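Metallo-beta-lactamase domain-containing protein (Thermotoga maritima, PDB 3H3E) is of uncertain function, but binds zinc in a metallo-beta-lactamase fold and probably acts as a hydrolase, or perhaps a transferase, on an unidentified substrate. Local coordinates at residues C19-Q24 and P234-G239; N129-G134 and E194-R199; N187-I192 and N225-E230; S212-I217 and V243-R248. The protein carries 2 engineered substitutions. All coordinates share one frame; numbering follows the deposited sequence.

Interaction 1 encloses interactions 2 and 3 along the chain; interaction 2 closes before interaction 4 opens, and interaction 3 crosses both. Interactions 2, 3 and 4 gather around the sheet of strands 130-133 and 231-235, while interaction 1 links the end of strand 231-235 to the loop after strand 13-19 of the other large sheet. Interactions 2 and 3, centres 11 Å apart, touch where Leu133 meets Ile192. Interactions 3 and 4 use the two ends of helix 214-226, centres 16 Å apart. Val243 of interaction 4 packs on Pro234 and Thr238 of interaction 1. The packing contacts join helices and loops to this sheet; interaction 1 lies beside the zinc site.

Interaction 1 (C19-Q24 and P234-G239); sequences CDDSSQ and PCHCTG
His236 is held by two consecutive aspartates, one at its backbone and one at its ring. The tighter, buried part is the Asp20 carboxylate, whose OD1 meets two partners: CG stands anti to the backbone N (chi1 -171°), which brings OD1 to Cys235 CB (3.3 Å) and gives it a weak, bent bond from His236 N at 2.9 Å. An aspartate suits this place because its short side chain brings an acceptor to a backbone N-H. Cys235 is itself tied by its SG to Cys257 in a disulfide. The other half, Asp21 and the His236 ring, is partly exposed and touches through little more than one polar bond. There ND1 donates to the syn lone pair of Asp21 OD1 over 3.0 Å, almost straight at 176° and in the imidazole plane, although the carboxylate is turned 47° from the ring. Asp21 OD2 is taken up by His31, so both oxygens are committed. The bond fixes the ring rotation and leaves NE2 facing Asp73, to which it bonds weakly. With Asp73 and His74, His236 may form a vacant second metal site beside the zinc of His69, His71 and His182, consistent with the paired metal sites of the metallo-beta-lactamase fold.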
loop_
_atom_site.group_PDB
_atom_site.type_symbol
_atom_site.label_atom_id
_atom_site.label_comp_id
_atom_site.label_asym_id
_atom_site.label_seq_id
_atom_site.Cartn_x
_atom_site.Cartn_y
_atom_site.Cartn_z
ATOM N N CYS A 19 -6.898 5.283 -7.415
ATOM C CA CYS A 19 -7.870 4.195 -7.348
ATOM C C CYS A 19 -8.147 3.795 -5.898
ATOM O O CYS A 19 -7.239 3.758 -5.062
ATOM C CB CYS A 19 -7.396 2.992 -8.153
ATOM S SG CYS A 19 -8.497 1.582 -8.032
ATOM N N ASP A 20 -9.414 3.535 -5.604
ATOM C CA ASP A 20 -9.844 3.175 -4.259
ATOM C C ASP A 20 -11.270 2.675 -4.348
ATOM O O ASP A 20 -11.921 2.822 -5.377
ATOM C CB ASP A 20 -9.782 4.378 -3.318
ATOM C CG ASP A 20 -10.021 3.998 -1.878
ATOM O OD1 ASP A 20 -9.252 3.157 -1.364
ATOM O OD2 ASP A 20 -10.967 4.539 -1.259
ATOM N N ASP A 21 -11.766 2.088 -3.272
ATOM C CA ASP A 21 -13.112 1.539 -3.296
ATOM C C ASP A 21 -14.194 2.636 -3.331
ATOM O O ASP A 21 -15.267 2.422 -3.887
ATOM C CB ASP A 21 -13.311 0.547 -2.146
ATOM C CG ASP A 21 -12.321 -0.611 -2.194
ATOM O OD1 ASP A 21 -11.106 -0.366 -2.266
ATOM O OD2 ASP A 21 -12.749 -1.774 -2.146
ATOM N N SER A 22 -13.888 3.806 -2.770
ATOM C CA SER A 22 -14.789 4.961 -2.790
ATOM C C SER A 22 -14.330 6.011 -3.786
ATOM O O SER A 22 -13.236 5.921 -4.322
ATOM C CB SER A 22 -14.866 5.597 -1.410
ATOM O OG SER A 22 -15.081 4.598 -0.440
ATOM N N SER A 23 -15.160 7.019 -4.027
ATOM C CA SER A 23 -14.812 8.055 -4.993
ATOM C C SER A 23 -15.651 9.313 -4.824
ATOM O O SER A 23 -16.794 9.246 -4.389
ATOM C CB SER A 23 -14.959 7.522 -6.422
ATOM O OG SER A 23 -16.305 7.167 -6.700
ATOM N N GLN A 24 -15.069 10.457 -5.162
ATOM C CA GLN A 24 -15.811 11.704 -5.195
ATOM C C GLN A 24 -16.439 11.806 -6.566
ATOM O O GLN A 24 -15.969 11.171 -7.506
ATOM C CB GLN A 24 -14.885 12.897 -4.967
ATOM C CG GLN A 24 -15.531 14.043 -4.191
ATOM C CD GLN A 24 -15.586 13.794 -2.679
ATOM O OE1 GLN A 24 -16.028 12.733 -2.214
ATOM N NE2 GLN A 24 -15.139 14.783 -1.906
ATOM N N PRO A 234 -6.969 6.234 5.911
ATOM C CA PRO A 234 -7.186 4.794 5.716
ATOM C C PRO A 234 -8.012 4.489 4.473
ATOM O O PRO A 234 -9.129 4.991 4.345
ATOM C CB PRO A 234 -7.966 4.387 6.976
ATOM C CG PRO A 234 -8.103 5.647 7.817
ATOM C CD PRO A 234 -7.906 6.794 6.892
ATOM N N CYS A 235 -7.478 3.663 3.581
ATOM C CA CYS A 235 -8.139 3.376 2.313
ATOM C C CYS A 235 -8.431 1.896 2.130
ATOM O O CYS A 235 -8.029 1.089 2.956
ATOM C CB CYS A 235 -7.240 3.818 1.167
ATOM S SG CYS A 235 -6.555 5.443 1.335
ATOM N N HIS A 236 -9.129 1.552 1.045
ATOM C CA HIS A 236 -9.100 0.190 0.503
ATOM C C HIS A 236 -9.571 -0.854 1.519
ATOM O O HIS A 236 -10.697 -0.772 2.026
ATOM C CB HIS A 236 -7.675 -0.112 -0.001
ATOM C CG HIS A 236 -7.555 -1.364 -0.818
ATOM N ND1 HIS A 236 -8.509 -1.754 -1.733
ATOM C CD2 HIS A 236 -6.573 -2.300 -0.874
ATOM C CE1 HIS A 236 -8.128 -2.889 -2.300
ATOM N NE2 HIS A 236 -6.959 -3.245 -1.796
ATOM N N CYS A 237 -8.708 -1.817 1.839
ATOM C CA CYS A 237 -9.085 -2.905 2.754
ATOM C C CYS A 237 -9.581 -2.487 4.156
ATOM O O CYS A 237 -10.359 -3.208 4.778
ATOM C CB CYS A 237 -8.013 -4.030 2.852
ATOM S SG CYS A 237 -6.281 -3.789 2.258
ATOM N N THR A 238 -9.168 -1.318 4.627
ATOM C CA THR A 238 -9.279 -0.969 6.044
ATOM C C THR A 238 -10.587 -1.355 6.755
ATOM O O THR A 238 -10.566 -2.136 7.696
ATOM C CB THR A 238 -8.929 0.502 6.287
ATOM O OG1 THR A 238 -7.657 0.790 5.688
ATOM C CG2 THR A 238 -8.850 0.776 7.775
ATOM N N GLY A 239 -11.717 -0.810 6.327
ATOM C CA GLY A 239 -12.985 -1.200 6.916
ATOM C C GLY A 239 -13.659 -0.133 7.752
ATOM O O GLY A 239 -13.007 0.548 8.533
#

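Interaction 2 (N129-G134 and E194-R199); sequences NMFLLG and ETFNER
Over one face of the Phe131 ring comes the edge of Phe196, whose CE1 stands 3.5 Å above the plane and toward the rim. The planes are inclined at 68° and the centroids are 5.1 Å apart, a T-shaped (edge-to-face) pair in which slightly positive ring hydrogens meet a pi cloud. CE1 and CZ do the touching, CE1 coming to 3.6 Å from Phe131 CD1. At the edge of the Phe196 ring, near its plane, lies the branched end of Leu133: its CD1 is 3.8 Å from Phe196 CE2, and CD2 approaches the same carbon. Phe131 and Leu133 alternate with Leu132, which points to the opposite side of strand 130-133, so both point to one face of the mixed sheet of the metallo-beta-lactamase fold. Phe196 belongs to the loop that joins helix 185-193 to strand 200-204. With CG anti to the carbonyl carbon (chi1 -62°), its ring reaches onto that face so that its far edge meets both Phe131 and Leu133. A long flat residue suits this place, since one edge can serve two neighbours at once. Arg169 and Leu174, on adjoining strands, also pack against Phe196. Thr195, more exposed, brings OG1 only loosely to 4.3 Å from Leu133 CD2, and that hydroxyl is bonded to Asp191 O.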
loop_
_atom_site.group_PDB
_atom_site.type_symbol
_atom_site.label_atom_id
_atom_site.label_comp_id
_atom_site.label_asym_id
_atom_site.label_seq_id
_atom_site.Cartn_x
_atom_site.Cartn_y
_atom_site.Cartn_z
ATOM N N ASN A 129 15.008 10.831 -0.713
ATOM C CA ASN A 129 14.156 10.848 0.457
ATOM C C ASN A 129 13.019 9.845 0.374
ATOM O O ASN A 129 12.108 9.867 1.192
ATOM C CB ASN A 129 13.640 12.270 0.706
ATOM C CG ASN A 129 14.765 13.245 1.060
ATOM O OD1 ASN A 129 15.494 13.052 2.045
ATOM N ND2 ASN A 129 14.916 14.294 0.251
HETATM N N MSE A 130 13.085 8.958 -0.613
HETATM C CA MSE A 130 12.094 7.904 -0.758
HETATM C C MSE A 130 12.752 6.539 -0.581
HETATM O O MSE A 130 13.844 6.300 -1.096
HETATM C CB MSE A 130 11.381 8.007 -2.113
HETATM C CG MSE A 130 10.347 9.137 -2.180
HETATM SE SE MSE A 130 9.251 9.082 -3.605
HETATM C CE MSE A 130 10.482 9.249 -4.888
ATOM N N PHE A 131 12.079 5.659 0.161
ATOM C CA PHE A 131 12.596 4.335 0.487
ATOM C C PHE A 131 11.498 3.282 0.446
ATOM O O PHE A 131 10.368 3.538 0.830
ATOM C CB PHE A 131 13.150 4.310 1.918
ATOM C CG PHE A 131 14.205 5.317 2.179
ATOM C CD1 PHE A 131 13.870 6.586 2.613
ATOM C CD2 PHE A 131 15.539 4.994 2.016
ATOM C CE1 PHE A 131 14.844 7.518 2.863
ATOM C CE2 PHE A 131 16.514 5.923 2.260
ATOM C CZ PHE A 131 16.168 7.191 2.685
ATOM N N LEU A 132 11.859 2.074 0.046
ATOM C CA LEU A 132 10.964 0.944 0.178
ATOM C C LEU A 132 11.442 0.093 1.324
ATOM O O LEU A 132 12.622 -0.248 1.393
ATOM C CB LEU A 132 10.987 0.095 -1.081
ATOM C CG LEU A 132 10.087 0.555 -2.206
ATOM C CD1 LEU A 132 10.462 -0.200 -3.464
ATOM C CD2 LEU A 132 8.632 0.324 -1.820
ATOM N N LEU A 133 10.519 -0.259 2.210
ATOM C CA LEU A 133 10.818 -1.167 3.296
ATOM C C LEU A 133 10.174 -2.518 3.060
ATOM O O LEU A 133 9.003 -2.601 2.704
ATOM C CB LEU A 133 10.369 -0.575 4.629
ATOM C CG LEU A 133 11.493 0.261 5.239
ATOM C CD1 LEU A 133 11.623 1.548 4.460
ATOM C CD2 LEU A 133 11.225 0.519 6.697
ATOM N N GLY A 134 10.952 -3.573 3.266
ATOM C CA GLY A 134 10.523 -4.920 2.947
ATOM C C GLY A 134 9.538 -5.463 3.952
ATOM O O GLY A 134 9.056 -4.730 4.814
ATOM N N GLU A 194 12.181 1.699 13.893
ATOM C CA GLU A 194 13.494 1.157 14.254
ATOM C C GLU A 194 14.577 1.548 13.250
ATOM O O GLU A 194 15.761 1.361 13.520
ATOM C CB GLU A 194 13.460 -0.371 14.362
ATOM C CG GLU A 194 12.320 -0.949 15.181
ATOM C CD GLU A 194 12.358 -2.472 15.241
ATOM O OE1 GLU A 194 12.928 -3.092 14.316
ATOM O OE2 GLU A 194 11.818 -3.050 16.211
ATOM N N THR A 195 14.160 2.088 12.103
ATOM C CA THR A 195 15.042 2.318 10.957
ATOM C C THR A 195 15.321 3.807 10.748
ATOM O O THR A 195 16.424 4.205 10.380
ATOM C CB THR A 195 14.394 1.768 9.651
ATOM O OG1 THR A 195 14.197 0.356 9.752
ATOM C CG2 THR A 195 15.267 2.046 8.446
ATOM N N PHE A 196 14.295 4.623 10.955
ATOM C CA PHE A 196 14.401 6.062 10.770
ATOM C C PHE A 196 14.362 6.817 12.102
ATOM O O PHE A 196 13.470 6.605 12.921
ATOM C CB PHE A 196 13.289 6.560 9.839
ATOM C CG PHE A 196 13.350 5.976 8.455
ATOM C CD1 PHE A 196 13.940 6.679 7.418
ATOM C CD2 PHE A 196 12.831 4.722 8.193
ATOM C CE1 PHE A 196 14.011 6.143 6.144
ATOM C CE2 PHE A 196 12.901 4.176 6.916
ATOM C CZ PHE A 196 13.486 4.888 5.893
ATOM N N ASN A 197 15.342 7.693 12.306
ATOM C CA ASN A 197 15.366 8.565 13.468
ATOM C C ASN A 197 14.301 9.660 13.383
ATOM O O ASN A 197 14.181 10.482 14.280
ATOM C CB ASN A 197 16.745 9.200 13.613
ATOM C CG ASN A 197 17.002 9.723 15.014
ATOM O OD1 ASN A 197 16.123 9.677 15.877
ATOM N ND2 ASN A 197 18.216 10.221 15.250
ATOM N N GLU A 198 13.530 9.660 12.305
ATOM C CA GLU A 198 12.538 10.703 12.042
ATOM C C GLU A 198 11.176 10.317 12.580
ATOM O O GLU A 198 10.865 9.145 12.720
ATOM C CB GLU A 198 12.406 10.988 10.534
ATOM C CG GLU A 198 13.331 12.047 9.960
ATOM C CD GLU A 198 14.607 11.463 9.374
ATOM O OE1 GLU A 198 14.670 10.229 9.158
ATOM O OE2 GLU A 198 15.555 12.248 9.128
ATOM N N ARG A 199 10.349 11.309 12.867
ATOM C CA ARG A 199 9.018 11.048 13.381
ATOM C C ARG A 199 8.084 10.674 12.232
ATOM O O ARG A 199 8.275 11.109 11.098
ATOM C CB ARG A 199 8.488 12.272 14.131
ATOM C CG ARG A 199 7.050 12.109 14.598
ATOM C CD ARG A 199 6.513 13.371 15.234
ATOM N NE ARG A 199 6.744 13.382 16.672
ATOM C CZ ARG A 199 5.779 13.303 17.583
ATOM N NH1 ARG A 199 4.507 13.221 17.208
ATOM N NH2 ARG A 199 6.085 13.321 18.874
#

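Interaction 3 (N187-I192 and N225-E230); sequences NILLDI and NELGVE
Leu227, which packs on Leu189, sits at the end of helix 214-226, where Gly228 N bonds to Asn225 O over 2.9 Å. This is one of two bonds back into the last helical turn, and with the positive phi of Gly228 (69°) it makes a Schellman motif. Glycine suits that place because it takes up a left-handed backbone conformation at little cost. The turn leads into strand 231-235, completing a beta-alpha-beta crossover from strand 200-204, which lies beside it in the sheet. Helix 185-193 belongs to the preceding crossover, from strand 173-178 to strand 200-204, so the contact joins the end of one connecting helix to the flank of another.

The contact itself is wholly apolar. With Leu227 CG anti to the carbonyl carbon (chi1 -64°), the side chain extends toward helix 185-193 and sets CD1 against its surface, 3.5 Å from Leu189 CB. The same methyl lies near the Leu190 backbone N, so it meets the helix between two successive residues. Branched leucines suit this role, since one methyl can reach the helix while the other remains available to a second neighbour. Nearer the sheet, Leu189 and Val229 both pack on Ile200 and Val203 of strand 200-204, and Leu189 CD1 is 4.3 Å from Val229 CG2. At the more exposed margin, Leu227 turns its other methyl, CD2, to Leu190 CD2 at 4.3 Å.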
loop_
_atom_site.group_PDB
_atom_site.type_symbol
_atom_site.label_atom_id
_atom_site.label_comp_id
_atom_site.label_asym_id
_atom_site.label_seq_id
_atom_site.Cartn_x
_atom_site.Cartn_y
_atom_site.Cartn_z
ATOM N N ASN A 187 3.118 -3.502 12.873
ATOM C CA ASN A 187 4.448 -4.065 12.615
ATOM C C ASN A 187 5.198 -3.231 11.609
ATOM O O ASN A 187 6.410 -3.035 11.702
ATOM C CB ASN A 187 4.337 -5.504 12.117
ATOM C CG ASN A 187 4.021 -6.455 13.226
ATOM O OD1 ASN A 187 4.474 -6.262 14.349
ATOM N ND2 ASN A 187 3.226 -7.476 12.938
ATOM N N ILE A 188 4.449 -2.729 10.644
ATOM C CA ILE A 188 5.013 -1.933 9.580
ATOM C C ILE A 188 5.572 -0.648 10.150
ATOM O O ILE A 188 6.675 -0.246 9.810
ATOM C CB ILE A 188 3.967 -1.672 8.486
ATOM C CG1 ILE A 188 3.740 -2.969 7.691
ATOM C CG2 ILE A 188 4.395 -0.537 7.599
ATOM C CD1 ILE A 188 2.601 -2.928 6.695
ATOM N N LEU A 189 4.825 -0.017 11.048
ATOM C CA LEU A 189 5.249 1.270 11.607
ATOM C C LEU A 189 6.423 1.118 12.557
ATOM O O LEU A 189 7.331 1.930 12.561
ATOM C CB LEU A 189 4.087 1.958 12.315
ATOM C CG LEU A 189 2.947 2.448 11.412
ATOM C CD1 LEU A 189 1.932 3.195 12.229
ATOM C CD2 LEU A 189 3.493 3.336 10.332
ATOM N N LEU A 190 6.392 0.064 13.360
ATOM C CA LEU A 190 7.477 -0.251 14.266
ATOM C C LEU A 190 8.745 -0.559 13.487
ATOM O O LEU A 190 9.834 -0.157 13.881
ATOM C CB LEU A 190 7.098 -1.439 15.148
ATOM C CG LEU A 190 5.885 -1.281 16.070
ATOM C CD1 LEU A 190 5.358 -2.637 16.536
ATOM C CD2 LEU A 190 6.258 -0.419 17.256
ATOM N N ASP A 191 8.620 -1.277 12.379
ATOM C CA ASP A 191 9.795 -1.531 11.556
ATOM C C ASP A 191 10.387 -0.208 11.083
ATOM O O ASP A 191 11.596 -0.021 11.094
ATOM C CB ASP A 191 9.470 -2.444 10.375
ATOM C CG ASP A 191 9.666 -3.923 10.703
ATOM O OD1 ASP A 191 9.588 -4.290 11.896
ATOM O OD2 ASP A 191 9.899 -4.725 9.769
ATOM N N ILE A 192 9.517 0.713 10.682
ATOM C CA ILE A 192 9.930 2.044 10.249
ATOM C C ILE A 192 10.585 2.817 11.396
ATOM O O ILE A 192 11.675 3.347 11.260
ATOM C CB ILE A 192 8.726 2.797 9.699
ATOM C CG1 ILE A 192 8.244 2.107 8.424
ATOM C CG2 ILE A 192 9.068 4.223 9.433
ATOM C CD1 ILE A 192 6.989 2.672 7.881
ATOM N N ASN A 225 -0.843 6.022 18.141
ATOM C CA ASN A 225 -0.712 7.048 19.169
ATOM C C ASN A 225 0.658 7.050 19.816
ATOM O O ASN A 225 1.314 8.084 19.895
ATOM C CB ASN A 225 -1.796 6.882 20.229
ATOM C CG ASN A 225 -3.157 7.299 19.725
ATOM O OD1 ASN A 225 -3.266 8.078 18.772
ATOM N ND2 ASN A 225 -4.203 6.787 20.354
ATOM N N GLU A 226 1.079 5.880 20.281
ATOM C CA GLU A 226 2.377 5.709 20.915
ATOM C C GLU A 226 3.510 6.263 20.060
ATOM O O GLU A 226 4.482 6.827 20.591
ATOM C CB GLU A 226 2.650 4.229 21.176
ATOM C CG GLU A 226 1.666 3.546 22.097
ATOM C CD GLU A 226 1.858 3.913 23.546
ATOM O OE1 GLU A 226 2.855 4.599 23.869
ATOM O OE2 GLU A 226 1.006 3.511 24.367
ATOM N N LEU A 227 3.399 6.084 18.743
ATOM C CA LEU A 227 4.478 6.492 17.840
ATOM C C LEU A 227 4.345 7.946 17.422
ATOM O O LEU A 227 5.163 8.450 16.664
ATOM C CB LEU A 227 4.561 5.585 16.611
ATOM C CG LEU A 227 4.911 4.092 16.809
ATOM C CD1 LEU A 227 4.792 3.338 15.501
ATOM C CD2 LEU A 227 6.304 3.875 17.381
ATOM N N GLY A 228 3.314 8.616 17.925
ATOM C CA GLY A 228 3.100 10.024 17.642
ATOM C C GLY A 228 2.696 10.344 16.211
ATOM O O GLY A 228 3.008 11.421 15.699
ATOM N N VAL A 229 2.009 9.418 15.550
ATOM C CA VAL A 229 1.521 9.690 14.207
ATOM C C VAL A 229 0.464 10.792 14.268
ATOM O O VAL A 229 -0.422 10.766 15.123
ATOM C CB VAL A 229 0.947 8.429 13.539
ATOM C CG1 VAL A 229 0.477 8.749 12.143
ATOM C CG2 VAL A 229 1.991 7.345 13.499
ATOM N N GLU A 230 0.561 11.758 13.361
ATOM C CA GLU A 230 -0.290 12.938 13.416
ATOM C C GLU A 230 -1.562 12.804 12.579
ATOM O O GLU A 230 -2.644 13.146 13.051
ATOM C CB GLU A 230 0.504 14.194 13.028
ATOM C CG GLU A 230 -0.271 15.495 13.169
ATOM C CD GLU A 230 -0.929 15.638 14.538
ATOM O OE1 GLU A 230 -0.242 15.393 15.557
ATOM O OE2 GLU A 230 -2.127 15.999 14.594
#

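Interaction 4 (S212-I217 and V243-R248); sequences SSDDEI and VDIFKR
Ile217 and Ile245 point toward each other from helices 214-226 and 240-249, and their side chains cross rather than run alongside. Each carries CG2 anti to its backbone N, and the two CG2 methyls meet at 3.8 Å. The longer branch of Ile245 does more: with CG1 anti to the carbonyl carbon (chi1 -67°), it brings CD1 against the first turn of the other helix, 3.8 Å from Ile217 CG2 and 4.0 Å from Ile217 CB. Beta-branched isoleucine fits here because its two branches, fixed by these rotamers, present a broad apolar surface toward the other helix. Val221, one turn further along helix 214-226 from Ile217, also packs on Ile245.

Asp214 comes in from the margin. Its side chain slants across the same CD1 methyl, which touches CG at 4.0 Å and also lies near CB. The contact is thus with the carbon skeleton of the aspartate, while OD2 forms a salt bridge with Arg241, also of helix 240-249.

The helix start itself is secured by a capping box. Ser213 OG accepts from Glu216 N over 3.0 Å, and Ser213 N donates to Glu216 OE1 over 2.8 Å, using the anti lone pair of that oxygen. Serine suits the N-cap because its short hydroxyl covers an N-H that has no carbonyl partner in the first turn.

The chemistry therefore divides: between residues 212-217 and 243-248 the contact is one of carbon against carbon, burying methyl groups in the middle, while the charged end of Asp214 finds its partner in Arg241, just before 243-248, at the partly exposed margin.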
loop_
_atom_site.group_PDB
_atom_site.type_symbol
_atom_site.label_atom_id
_atom_site.label_comp_id
_atom_site.label_asym_id
_atom_site.label_seq_id
_atom_site.Cartn_x
_atom_site.Cartn_y
_atom_site.Cartn_z
ATOM N N SER A 212 -10.233 -8.336 11.522
ATOM C CA SER A 212 -9.591 -8.173 12.816
ATOM C C SER A 212 -10.620 -7.829 13.887
ATOM O O SER A 212 -11.634 -7.189 13.593
ATOM C CB SER A 212 -8.533 -7.079 12.744
ATOM O OG SER A 212 -7.372 -7.532 12.079
ATOM N N SER A 213 -10.355 -8.256 15.122
ATOM C CA SER A 213 -11.248 -7.978 16.242
ATOM C C SER A 213 -11.099 -6.545 16.725
ATOM O O SER A 213 -10.048 -5.930 16.555
ATOM C CB SER A 213 -10.988 -8.944 17.400
ATOM O OG SER A 213 -9.811 -8.606 18.112
ATOM N N ASP A 214 -12.155 -6.016 17.330
ATOM C CA ASP A 214 -12.118 -4.652 17.843
ATOM C C ASP A 214 -10.926 -4.474 18.770
ATOM O O ASP A 214 -10.275 -3.440 18.747
ATOM C CB ASP A 214 -13.426 -4.293 18.550
ATOM C CG ASP A 214 -14.579 -4.088 17.575
ATOM O OD1 ASP A 214 -14.507 -4.625 16.447
ATOM O OD2 ASP A 214 -15.555 -3.389 17.932
ATOM N N ASP A 215 -10.638 -5.491 19.577
ATOM C CA ASP A 215 -9.450 -5.480 20.425
ATOM C C ASP A 215 -8.205 -5.348 19.567
ATOM O O ASP A 215 -7.339 -4.515 19.833
ATOM C CB ASP A 215 -9.355 -6.759 21.267
ATOM C CG ASP A 215 -10.227 -6.713 22.510
ATOM O OD1 ASP A 215 -10.162 -5.705 23.247
ATOM O OD2 ASP A 215 -10.972 -7.691 22.753
ATOM N N GLU A 216 -8.115 -6.183 18.536
ATOM C CA GLU A 216 -6.970 -6.153 17.640
ATOM C C GLU A 216 -6.784 -4.753 17.074
ATOM O O GLU A 216 -5.687 -4.221 17.079
ATOM C CB GLU A 216 -7.122 -7.185 16.522
ATOM C CG GLU A 216 -6.920 -8.635 16.974
ATOM C CD GLU A 216 -6.970 -9.634 15.817
ATOM O OE1 GLU A 216 -8.023 -9.727 15.147
ATOM O OE2 GLU A 216 -5.958 -10.333 15.583
ATOM N N ILE A 217 -7.865 -4.147 16.614
ATOM C CA ILE A 217 -7.812 -2.792 16.074
ATOM C C ILE A 217 -7.426 -1.693 17.072
ATOM O O ILE A 217 -6.742 -0.736 16.719
ATOM C CB ILE A 217 -9.136 -2.404 15.429
ATOM C CG1 ILE A 217 -9.470 -3.361 14.276
ATOM C CG2 ILE A 217 -9.083 -0.954 14.984
ATOM C CD1 ILE A 217 -10.937 -3.347 13.880
ATOM N N VAL A 243 -12.180 2.120 10.934
ATOM C CA VAL A 243 -12.095 3.567 10.804
ATOM C C VAL A 243 -12.835 4.265 11.937
ATOM O O VAL A 243 -12.340 5.250 12.487
ATOM C CB VAL A 243 -12.652 4.065 9.473
ATOM C CG1 VAL A 243 -12.564 5.576 9.415
ATOM C CG2 VAL A 243 -11.893 3.441 8.307
ATOM N N ASP A 244 -14.017 3.761 12.288
ATOM C CA ASP A 244 -14.787 4.341 13.388
ATOM C C ASP A 244 -13.970 4.304 14.670
ATOM O O ASP A 244 -13.979 5.257 15.448
ATOM C CB ASP A 244 -16.127 3.616 13.595
ATOM C CG ASP A 244 -17.198 4.044 12.593
ATOM O OD1 ASP A 244 -16.945 4.953 11.769
ATOM O OD2 ASP A 244 -18.303 3.459 12.636
ATOM N N ILE A 245 -13.261 3.201 14.890
ATOM C CA ILE A 245 -12.389 3.085 16.059
ATOM C C ILE A 245 -11.239 4.096 16.008
ATOM O O ILE A 245 -10.935 4.739 17.013
ATOM C CB ILE A 245 -11.834 1.659 16.222
ATOM C CG1 ILE A 245 -12.970 0.689 16.577
ATOM C CG2 ILE A 245 -10.732 1.632 17.265
ATOM C CD1 ILE A 245 -12.558 -0.769 16.591
ATOM N N PHE A 246 -10.614 4.241 14.837
ATOM C CA PHE A 246 -9.608 5.286 14.630
ATOM C C PHE A 246 -10.194 6.651 14.973
ATOM O O PHE A 246 -9.591 7.411 15.718
ATOM C CB PHE A 246 -9.074 5.304 13.186
ATOM C CG PHE A 246 -7.821 4.491 12.970
ATOM C CD1 PHE A 246 -6.577 5.097 12.970
ATOM C CD2 PHE A 246 -7.888 3.126 12.726
ATOM C CE1 PHE A 246 -5.415 4.351 12.759
ATOM C CE2 PHE A 246 -6.735 2.374 12.513
ATOM C CZ PHE A 246 -5.501 2.991 12.531
ATOM N N LYS A 247 -11.367 6.970 14.438
ATOM C CA LYS A 247 -11.961 8.287 14.690
ATOM C C LYS A 247 -12.205 8.570 16.179
ATOM O O LYS A 247 -12.119 9.721 16.615
ATOM C CB LYS A 247 -13.244 8.509 13.876
ATOM C CG LYS A 247 -13.047 8.527 12.352
ATOM C CD LYS A 247 -14.082 9.417 11.659
ATOM C CE LYS A 247 -14.013 9.355 10.125
ATOM N NZ LYS A 247 -15.108 8.524 9.518
ATOM N N ARG A 248 -12.481 7.529 16.961
ATOM C CA ARG A 248 -12.832 7.729 18.367
ATOM C C ARG A 248 -11.672 7.525 19.340
ATOM O O ARG A 248 -11.799 7.849 20.519
ATOM C CB ARG A 248 -14.027 6.851 18.781
ATOM C CG ARG A 248 -13.633 5.495 19.349
ATOM C CD ARG A 248 -14.676 4.924 20.308
ATOM N NE ARG A 248 -14.311 3.575 20.745
ATOM C CZ ARG A 248 -14.924 2.458 20.351
ATOM N NH1 ARG A 248 -15.955 2.518 19.516
ATOM N NH2 ARG A 248 -14.509 1.278 20.800
#